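Local structure of WYL1 (6OAW) at residues B[227-232]-B[298-303]. The protein is a WYL-domain accessory protein that probably modulates the RNA-targeting activity of the Type VI-D CRISPR-Cas system. Residues are numbered along the deposited sequence; the frame is centred on the assembly and turned at random.
Sequences RIVSDE and SDPRFG
Every close approach between the segments is made by one proline ring, that of P300, near the end of strand 219-230. Its CB and CG meet one methyl of V229, with CG2 3.7 Å from P300 CB and 3.8 Å from P300 CG. With V229 CG1 anti to the carbonyl carbon (chi1 -59°), CG2 falls between the backbone N and the carbonyl carbon, and this methyl meets the proline. Farther along, P300 CG passes 4.2 Å from D231 CA, so the proline also borders the backbone where the strand gives way to a turn. The carboxylate of D231 is engaged within that turn, OD2 accepting from Y236 N and OD1 from M235 N. Y238, on the neighbouring strand 237-243, touches both D231 and P300, and S256 OG hydrogen-bonds to P300 O.

The proline sits in a compact turn of its own. D299 OD1 takes a nearly straight bond from F302 N (3.0 Å, 172°), reached from well above the carboxylate plane, and a weak one from R301 N. G303 N donates a backbone hydrogen bond to D299 O (3.0 Å). Among the side chains of the turn, F302 CZ lies over one face of the R301 guanidinium, offset toward its rim. The arrangement is an Asx motif directly after helix 287-298, packed through its proline on side chains of strands 219-230 and 237-243, near the turn of their antiparallel beta-hairpin.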
# COMPACT_ATOMS: atom_id res chain seq x y z
N ARG B 227 -3.51 -12.28 -21.77
CA ARG B 227 -3.25 -12.35 -20.31
C ARG B 227 -3.74 -11.06 -19.65
O ARG B 227 -3.64 -9.99 -20.30
CB ARG B 227 -1.76 -12.57 -20.04
CG ARG B 227 -1.44 -12.98 -18.60
CD ARG B 227 0.05 -12.93 -18.29
NE ARG B 227 0.80 -13.87 -19.11
CZ ARG B 227 2.11 -13.77 -19.42
NH1 ARG B 227 2.85 -12.77 -18.97
NH2 ARG B 227 2.66 -14.69 -20.19
N ILE B 228 -4.26 -11.18 -18.44
CA ILE B 228 -4.60 -10.03 -17.55
C ILE B 228 -3.33 -9.66 -16.78
O ILE B 228 -2.68 -10.58 -16.26
CB ILE B 228 -5.78 -10.38 -16.62
CG1 ILE B 228 -7.03 -10.75 -17.42
CG2 ILE B 228 -6.07 -9.25 -15.65
CD1 ILE B 228 -8.23 -11.04 -16.53
N VAL B 229 -2.94 -8.38 -16.76
CA VAL B 229 -1.76 -7.93 -15.98
C VAL B 229 -2.15 -6.69 -15.22
O VAL B 229 -3.10 -6.02 -15.62
CB VAL B 229 -0.53 -7.64 -16.87
CG1 VAL B 229 -0.10 -8.86 -17.66
CG2 VAL B 229 -0.80 -6.44 -17.77
N SER B 230 -1.40 -6.41 -14.16
CA SER B 230 -1.37 -5.12 -13.43
C SER B 230 -0.24 -4.29 -14.01
O SER B 230 0.78 -4.91 -14.34
CB SER B 230 -1.08 -5.33 -11.98
OG SER B 230 -2.22 -5.80 -11.32
N ASP B 231 -0.34 -2.97 -13.94
CA ASP B 231 0.86 -2.11 -14.02
C ASP B 231 1.77 -2.38 -12.82
O ASP B 231 1.29 -2.88 -11.80
CB ASP B 231 0.52 -0.62 -14.08
CG ASP B 231 -0.34 -0.13 -12.94
OD1 ASP B 231 0.21 0.06 -11.79
OD2 ASP B 231 -1.57 0.03 -13.17
N GLU B 232 3.01 -1.93 -12.90
CA GLU B 232 4.04 -2.20 -11.87
C GLU B 232 3.70 -1.46 -10.57
O GLU B 232 4.34 -1.77 -9.60
CB GLU B 232 5.42 -1.73 -12.34
CG GLU B 232 5.96 -2.45 -13.54
CD GLU B 232 7.39 -2.04 -13.87
OE1 GLU B 232 7.67 -0.79 -13.90
OE2 GLU B 232 8.23 -2.96 -13.99
N SER B 298 4.85 -5.72 -20.76
CA SER B 298 5.85 -5.02 -19.92
C SER B 298 5.40 -3.58 -19.66
O SER B 298 5.67 -3.09 -18.55
CB SER B 298 7.22 -5.10 -20.50
OG SER B 298 7.18 -4.84 -21.89
N ASP B 299 4.69 -2.95 -20.61
CA ASP B 299 4.02 -1.63 -20.37
C ASP B 299 2.56 -1.66 -20.85
O ASP B 299 2.24 -1.31 -21.97
CB ASP B 299 4.82 -0.47 -20.96
CG ASP B 299 4.37 0.85 -20.36
OD1 ASP B 299 3.18 0.94 -19.94
OD2 ASP B 299 5.21 1.75 -20.22
N PRO B 300 1.61 -2.10 -20.02
CA PRO B 300 0.23 -2.23 -20.47
C PRO B 300 -0.56 -0.92 -20.50
O PRO B 300 -1.67 -0.98 -20.98
CB PRO B 300 -0.42 -3.14 -19.43
CG PRO B 300 0.38 -2.85 -18.17
CD PRO B 300 1.80 -2.61 -18.65
N ARG B 301 -0.01 0.18 -19.98
CA ARG B 301 -0.68 1.49 -20.10
C ARG B 301 -0.23 2.21 -21.36
O ARG B 301 -1.09 2.71 -22.06
CB ARG B 301 -0.43 2.44 -18.93
CG ARG B 301 -1.43 3.59 -18.93
CD ARG B 301 -1.27 4.60 -17.80
NE ARG B 301 -2.10 5.78 -18.04
CZ ARG B 301 -2.10 6.89 -17.30
NH1 ARG B 301 -1.30 6.99 -16.25
NH2 ARG B 301 -2.91 7.89 -17.61
N PHE B 302 1.07 2.34 -21.58
CA PHE B 302 1.64 3.22 -22.63
C PHE B 302 2.14 2.41 -23.83
O PHE B 302 2.29 2.98 -24.88
CB PHE B 302 2.76 4.10 -22.07
CG PHE B 302 2.28 5.05 -21.01
CD1 PHE B 302 1.28 5.97 -21.29
CD2 PHE B 302 2.80 5.00 -19.73
CE1 PHE B 302 0.81 6.82 -20.30
CE2 PHE B 302 2.34 5.86 -18.75
CZ PHE B 302 1.35 6.78 -19.04
N GLY B 303 2.34 1.10 -23.71
CA GLY B 303 2.72 0.26 -24.86
C GLY B 303 1.77 0.41 -26.04
O GLY B 303 2.28 0.32 -27.19